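Local coordinates for oxidase/hydroxylase (Streptomyces hygroscopicus subsp. hygroscopicus, PDB 4XCB), which binds hygromycin B, 2-oxoglutarate and a metal ion, and is probably a 2-oxoglutarate-dependent oxygenase of orthosomycin biosynthesis, at residues Pro229-Glu241 and Leu245-Glu257. Sequence-based numbering, arbitrary orientation.
Sequences PTFFTEWRELDAE and LRGAGYVDHDVEE. With HY0 (hygromycin b variant), chain G.
Trp235 CD1 lies over one face of the Tyr250 ring, 3.6 Å from Tyr250 CD1, while the carbonyl oxygens of Thr233 and Arg236 meet that ring at its edge, in plane. The indole of Trp235 has HY0 C26 on one face and the backbone N of Glu237 on the other; its plane is inclined 33° to the Tyr250 ring, an oblique aromatic pair. Both segments, from the end of strand 220-229 of the double-stranded beta-helix onward, belong to the loop that follows it, and they form one wall of the hygromycin pocket, supplying six of its fourteen residues. Tyr250 is fixed at both ends. Tyr250 OH donates to Thr233 O (2.7 Å) in the carbonyl plane, and its backbone makes a single beta bridge with Glu237: Tyr250 N to Arg236 O (2.9 Å) and Leu238 N to Tyr250 O (3.0 Å). Beside the bridge, Leu238 CB packs on Gly249 CA at 3.9 Å. With CG anti to the backbone N (chi1 -175°), Trp235 carries its indole to the antibiotic. HY0 N9 donates to Glu237 OE2, and HY0 O20 and O11 to Glu257 OE1; Glu90, Arg54 and Lys140 also hydrogen-bond HY0. One ligand hydroxyl, O35, accepts from Trp235 NE1 at 2.8 Å and donates to Asp252 OD1 at 2.6 Å.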
loop_
_atom_site.group_PDB
_atom_site.type_symbol
_atom_site.label_atom_id
_atom_site.label_comp_id
_atom_site.label_asym_id
_atom_site.label_seq_id
_atom_site.Cartn_x
_atom_site.Cartn_y
_atom_site.Cartn_z
ATOM N N PRO A 229 -14.203 -8.071 12.113
ATOM C CA PRO A 229 -15.343 -8.109 11.197
ATOM C C PRO A 229 -16.237 -9.316 11.403
ATOM O O PRO A 229 -15.808 -10.311 11.959
ATOM C CB PRO A 229 -14.681 -8.156 9.815
ATOM C CG PRO A 229 -13.285 -7.687 10.046
ATOM C CD PRO A 229 -12.919 -8.173 11.393
ATOM N N THR A 230 -17.476 -9.217 10.948
ATOM C CA THR A 230 -18.427 -10.304 11.123
ATOM C C THR A 230 -18.010 -11.604 10.457
ATOM O O THR A 230 -18.524 -12.662 10.824
ATOM C CB THR A 230 -19.816 -9.923 10.584
ATOM O OG1 THR A 230 -19.712 -9.505 9.213
ATOM C CG2 THR A 230 -20.397 -8.802 11.409
ATOM N N PHE A 231 -17.093 -11.546 9.500
ATOM C CA PHE A 231 -16.662 -12.762 8.812
ATOM C C PHE A 231 -15.424 -13.386 9.456
ATOM O O PHE A 231 -14.936 -14.398 8.965
ATOM C CB PHE A 231 -16.396 -12.490 7.322
ATOM C CG PHE A 231 -15.520 -11.307 7.065
ATOM C CD1 PHE A 231 -16.068 -10.056 6.815
ATOM C CD2 PHE A 231 -14.146 -11.440 7.096
ATOM C CE1 PHE A 231 -15.259 -8.963 6.587
ATOM C CE2 PHE A 231 -13.332 -10.341 6.874
ATOM C CZ PHE A 231 -13.895 -9.105 6.627
ATOM N N PHE A 232 -14.909 -12.780 10.529
ATOM C CA PHE A 232 -13.870 -13.428 11.331
ATOM C C PHE A 232 -14.504 -14.450 12.266
ATOM O O PHE A 232 -15.595 -14.215 12.791
ATOM C CB PHE A 232 -13.069 -12.413 12.164
ATOM C CG PHE A 232 -11.885 -11.816 11.441
ATOM C CD1 PHE A 232 -11.900 -11.630 10.071
ATOM C CD2 PHE A 232 -10.769 -11.409 12.158
ATOM C CE1 PHE A 232 -10.805 -11.067 9.422
ATOM C CE2 PHE A 232 -9.687 -10.843 11.519
ATOM C CZ PHE A 232 -9.700 -10.670 10.164
ATOM N N THR A 233 -13.837 -15.585 12.464
ATOM C CA THR A 233 -14.292 -16.554 13.463
ATOM C C THR A 233 -13.915 -16.115 14.882
ATOM O O THR A 233 -12.961 -15.353 15.081
ATOM C CB THR A 233 -13.706 -17.964 13.226
ATOM O OG1 THR A 233 -12.274 -17.919 13.291
ATOM C CG2 THR A 233 -14.147 -18.530 11.898
ATOM N N GLU A 234 -14.652 -16.605 15.881
ATOM C CA GLU A 234 -14.290 -16.300 17.263
ATOM C C GLU A 234 -12.887 -16.833 17.520
ATOM O O GLU A 234 -12.483 -17.825 16.907
ATOM C CB GLU A 234 -15.307 -16.884 18.240
ATOM C CG GLU A 234 -16.612 -16.104 18.238
ATOM C CD GLU A 234 -17.741 -16.802 18.974
ATOM O OE1 GLU A 234 -17.527 -17.930 19.462
ATOM O OE2 GLU A 234 -18.844 -16.217 19.049
ATOM N N TRP A 235 -12.131 -16.190 18.410
ATOM C CA TRP A 235 -10.736 -16.599 18.559
ATOM C C TRP A 235 -10.577 -18.013 19.091
ATOM O O TRP A 235 -11.224 -18.425 20.060
ATOM C CB TRP A 235 -9.939 -15.658 19.465
ATOM C CG TRP A 235 -8.513 -16.073 19.463
ATOM C CD1 TRP A 235 -7.579 -15.785 18.509
ATOM C CD2 TRP A 235 -7.857 -16.918 20.421
ATOM N NE1 TRP A 235 -6.380 -16.380 18.825
ATOM C CE2 TRP A 235 -6.524 -17.079 19.991
ATOM C CE3 TRP A 235 -8.267 -17.545 21.602
ATOM C CZ2 TRP A 235 -5.601 -17.838 20.701
ATOM C CZ3 TRP A 235 -7.339 -18.295 22.310
ATOM C CH2 TRP A 235 -6.030 -18.437 21.854
ATOM N N ARG A 236 -9.700 -18.750 18.423
ATOM C CA ARG A 236 -9.294 -20.080 18.842
ATOM C C ARG A 236 -7.873 -20.309 18.351
ATOM O O ARG A 236 -7.528 -19.896 17.244
ATOM C CB ARG A 236 -10.244 -21.135 18.281
ATOM C CG ARG A 236 -9.718 -22.550 18.357
ATOM C CD ARG A 236 -10.603 -23.500 17.566
ATOM N NE ARG A 236 -9.909 -24.750 17.275
ATOM C CZ ARG A 236 -10.267 -25.600 16.322
ATOM N NH1 ARG A 236 -11.320 -25.336 15.557
ATOM N NH2 ARG A 236 -9.574 -26.716 16.130
ATOM N N GLU A 237 -7.040 -20.929 19.178
ATOM C CA GLU A 237 -5.682 -21.239 18.772
ATOM C C GLU A 237 -5.692 -22.420 17.808
ATOM O O GLU A 237 -6.366 -23.409 18.045
ATOM C CB GLU A 237 -4.811 -21.547 19.990
ATOM C CG GLU A 237 -3.377 -21.871 19.643
ATOM C CD GLU A 237 -2.505 -21.946 20.882
ATOM O OE1 GLU A 237 -2.746 -21.163 21.828
ATOM O OE2 GLU A 237 -1.588 -22.794 20.913
ATOM N N LEU A 238 -4.955 -22.298 16.710
ATOM C CA LEU A 238 -4.872 -23.373 15.727
ATOM C C LEU A 238 -3.421 -23.539 15.297
ATOM O O LEU A 238 -2.761 -22.565 14.920
ATOM C CB LEU A 238 -5.772 -23.075 14.530
ATOM C CG LEU A 238 -5.835 -24.126 13.428
ATOM C CD1 LEU A 238 -6.526 -25.384 13.941
ATOM C CD2 LEU A 238 -6.577 -23.587 12.227
ATOM N N ASP A 239 -2.927 -24.769 15.390
ATOM C CA ASP A 239 -1.532 -25.087 15.107
ATOM C C ASP A 239 -1.234 -25.109 13.612
ATOM O O ASP A 239 -0.168 -24.673 13.169
ATOM C CB ASP A 239 -1.183 -26.436 15.732
ATOM C CG ASP A 239 -2.290 -27.463 15.547
ATOM O OD1 ASP A 239 -3.268 -27.432 16.331
ATOM O OD2 ASP A 239 -2.191 -28.293 14.616
ATOM N N ALA A 240 -2.188 -25.624 12.844
ATOM C CA ALA A 240 -2.045 -25.761 11.401
ATOM C C ALA A 240 -3.409 -25.968 10.774
ATOM O O ALA A 240 -4.361 -26.333 11.471
ATOM C CB ALA A 240 -1.125 -26.926 11.059
ATOM N N GLU A 241 -3.501 -25.740 9.463
ATOM C CA GLU A 241 -4.713 -26.067 8.715
ATOM C C GLU A 241 -4.993 -27.549 8.905
ATOM O O GLU A 241 -4.069 -28.336 9.117
ATOM C CB GLU A 241 -4.565 -25.729 7.230
ATOM C CG GLU A 241 -3.894 -26.812 6.412
ATOM C CD GLU A 241 -3.684 -26.423 4.965
ATOM O OE1 GLU A 241 -3.700 -25.211 4.654
ATOM O OE2 GLU A 241 -3.504 -27.338 4.134
ATOM N N LEU A 245 -9.496 -29.233 5.588
ATOM C CA LEU A 245 -9.640 -27.797 5.359
ATOM C C LEU A 245 -10.928 -27.223 5.950
ATOM O O LEU A 245 -11.452 -26.210 5.470
ATOM C CB LEU A 245 -9.583 -27.493 3.860
ATOM C CG LEU A 245 -8.215 -27.652 3.212
ATOM C CD1 LEU A 245 -8.254 -27.075 1.799
ATOM C CD2 LEU A 245 -7.146 -26.993 4.048
ATOM N N ARG A 246 -11.439 -27.863 6.994
ATOM C CA ARG A 246 -12.604 -27.344 7.707
ATOM C C ARG A 246 -12.236 -26.720 9.044
ATOM O O ARG A 246 -13.081 -26.125 9.704
ATOM C CB ARG A 246 -13.629 -28.457 7.930
ATOM C CG ARG A 246 -14.149 -29.054 6.645
ATOM C CD ARG A 246 -15.434 -28.369 6.201
ATOM N NE ARG A 246 -15.840 -28.798 4.865
ATOM C CZ ARG A 246 -16.393 -29.976 4.587
ATOM N NH1 ARG A 246 -16.613 -30.866 5.551
ATOM N NH2 ARG A 246 -16.722 -30.269 3.334
ATOM N N GLY A 247 -10.976 -26.855 9.437
ATOM C CA GLY A 247 -10.532 -26.371 10.730
ATOM C C GLY A 247 -10.481 -24.860 10.785
ATOM O O GLY A 247 -9.910 -24.220 9.906
ATOM N N ALA A 248 -11.087 -24.294 11.822
ATOM C CA ALA A 248 -11.093 -22.853 12.012
ATOM C C ALA A 248 -10.158 -22.454 13.135
ATOM O O ALA A 248 -9.943 -23.213 14.064
ATOM C CB ALA A 248 -12.500 -22.369 12.303
ATOM N N GLY A 249 -9.600 -21.263 13.023
ATOM C CA GLY A 249 -8.810 -20.700 14.093
ATOM C C GLY A 249 -7.697 -19.830 13.574
ATOM O O GLY A 249 -7.581 -19.550 12.380
ATOM N N TYR A 250 -6.861 -19.416 14.501
ATOM C CA TYR A 250 -5.811 -18.455 14.215
ATOM C C TYR A 250 -4.453 -19.121 14.392
ATOM O O TYR A 250 -4.144 -19.669 15.453
ATOM C CB TYR A 250 -5.955 -17.234 15.129
ATOM C CG TYR A 250 -7.218 -16.440 14.868
ATOM C CD1 TYR A 250 -8.470 -16.945 15.221
ATOM C CD2 TYR A 250 -7.166 -15.190 14.264
ATOM C CE1 TYR A 250 -9.628 -16.233 14.973
ATOM C CE2 TYR A 250 -8.329 -14.462 14.013
ATOM C CZ TYR A 250 -9.555 -14.987 14.387
ATOM O OH TYR A 250 -10.716 -14.291 14.137
ATOM N N VAL A 251 -3.653 -19.073 13.336
ATOM C CA VAL A 251 -2.301 -19.621 13.364
ATOM C C VAL A 251 -1.305 -18.482 13.442
ATOM O O VAL A 251 -1.085 -17.766 12.464
ATOM C CB VAL A 251 -2.000 -20.488 12.117
ATOM C CG1 VAL A 251 -0.593 -21.079 12.214
ATOM C CG2 VAL A 251 -3.039 -21.591 11.953
ATOM N N ASP A 252 -0.704 -18.298 14.615
ATOM C CA ASP A 252 0.174 -17.155 14.811
ATOM C C ASP A 252 1.523 -17.324 14.124
ATOM O O ASP A 252 2.053 -18.432 14.013
ATOM C CB ASP A 252 0.402 -16.891 16.302
ATOM C CG ASP A 252 -0.862 -16.438 17.027
ATOM O OD1 ASP A 252 -1.887 -16.161 16.368
ATOM O OD2 ASP A 252 -0.822 -16.340 18.273
ATOM N N HIS A 253 2.068 -16.200 13.683
ATOM C CA HIS A 253 3.433 -16.143 13.180
ATOM C C HIS A 253 4.378 -16.104 14.381
ATOM O O HIS A 253 3.913 -16.212 15.510
ATOM C CB HIS A 253 3.602 -14.931 12.250
ATOM C CG HIS A 253 2.812 -15.044 10.981
ATOM N ND1 HIS A 253 3.269 -14.573 9.765
ATOM C CD2 HIS A 253 1.598 -15.590 10.736
ATOM C CE1 HIS A 253 2.373 -14.831 8.832
ATOM N NE2 HIS A 253 1.343 -15.434 9.398
ATOM N N ASP A 254 5.683 -15.987 14.145
ATOM C CA ASP A 254 6.668 -16.080 15.243
ATOM C C ASP A 254 6.285 -15.192 16.411
ATOM O O ASP A 254 5.945 -14.039 16.211
ATOM C CB ASP A 254 8.077 -15.668 14.789
ATOM C CG ASP A 254 8.718 -16.634 13.795
ATOM O OD1 ASP A 254 8.247 -17.771 13.646
ATOM O OD2 ASP A 254 9.738 -16.228 13.173
ATOM N N VAL A 255 6.343 -15.737 17.628
ATOM C CA VAL A 255 6.244 -14.939 18.850
ATOM C C VAL A 255 7.424 -15.328 19.744
ATOM O O VAL A 255 7.988 -16.409 19.575
ATOM C CB VAL A 255 4.915 -15.158 19.598
ATOM C CG1 VAL A 255 3.731 -14.724 18.722
ATOM C CG2 VAL A 255 4.755 -16.620 19.995
ATOM N N GLU A 256 7.786 -14.473 20.697
ATOM C CA GLU A 256 8.944 -14.786 21.534
ATOM C C GLU A 256 8.806 -16.102 22.291
ATOM O O GLU A 256 9.803 -16.778 22.521
ATOM C CB GLU A 256 9.220 -13.663 22.515
ATOM C CG GLU A 256 10.035 -12.567 21.900
ATOM C CD GLU A 256 10.533 -11.564 22.924
ATOM O OE1 GLU A 256 9.812 -11.334 23.920
ATOM O OE2 GLU A 256 11.633 -11.010 22.721
ATOM N N GLU A 257 7.581 -16.476 22.652
ATOM C CA GLU A 257 7.333 -17.754 23.310
ATOM C C GLU A 257 7.885 -18.948 22.511
ATOM O O GLU A 257 8.204 -19.986 23.090
ATOM C CB GLU A 257 5.829 -17.938 23.549
ATOM C CG GLU A 257 5.472 -19.056 24.512
ATOM C CD GLU A 257 3.967 -19.259 24.641
ATOM O OE1 GLU A 257 3.198 -18.327 24.303
ATOM O OE2 GLU A 257 3.550 -20.354 25.075
HETATM C C1 HY0 G . 0.809 -18.646 20.142
HETATM C C2 HY0 G . 1.816 -19.751 19.916
HETATM C C3 HY0 G . 1.401 -20.991 20.694
HETATM C C4 HY0 G . 1.300 -20.672 22.186
HETATM C C5 HY0 G . 0.374 -19.480 22.442
HETATM C C6 HY0 G . 0.722 -18.288 21.606
HETATM N N7 HY0 G . 1.853 -20.045 18.534
HETATM O O8 HY0 G . 1.252 -17.512 19.433
HETATM N N9 HY0 G . 0.796 -21.817 22.863
HETATM C C10 HY0 G . 1.891 -22.760 23.064
HETATM O O11 HY0 G . 0.498 -19.116 23.800
HETATM C C12 HY0 G . -0.940 -14.964 21.891
HETATM C C13 HY0 G . 0.149 -15.992 22.035
HETATM O O14 HY0 G . 0.758 -15.999 23.303
HETATM C C15 HY0 G . 1.331 -14.752 23.580
HETATM C C16 HY0 G . 0.205 -13.816 23.892
HETATM C C17 HY0 G . -0.678 -13.697 22.583
HETATM O O18 HY0 G . -0.339 -17.306 21.778
HETATM C C19 HY0 G . 2.259 -14.894 24.784
HETATM O O20 HY0 G . 3.412 -15.635 24.375
HETATM O O21 HY0 G . -0.561 -14.302 24.929
HETATM O O22 HY0 G . -1.874 -13.134 22.927
HETATM C C23 HY0 G . -2.894 -14.030 22.446
HETATM C C24 HY0 G . -4.051 -14.000 23.388
HETATM C C25 HY0 G . -5.264 -14.664 22.754
HETATM C C26 HY0 G . -5.565 -14.068 21.394
HETATM C C27 HY0 G . -4.352 -14.213 20.541
HETATM O O28 HY0 G . -3.282 -13.555 21.179
HETATM O O29 HY0 G . -2.288 -15.389 22.341
HETATM O O30 HY0 G . -3.763 -14.721 24.592
HETATM O O31 HY0 G . -6.354 -14.541 23.638
HETATM O O32 HY0 G . -5.931 -12.689 21.489
HETATM C C33 HY0 G . -4.571 -13.561 19.163
HETATM C C34 HY0 G . -3.598 -14.140 18.169
HETATM O O35 HY0 G . -3.971 -15.444 17.776
HETATM N N36 HY0 G . -4.302 -12.175 19.274
#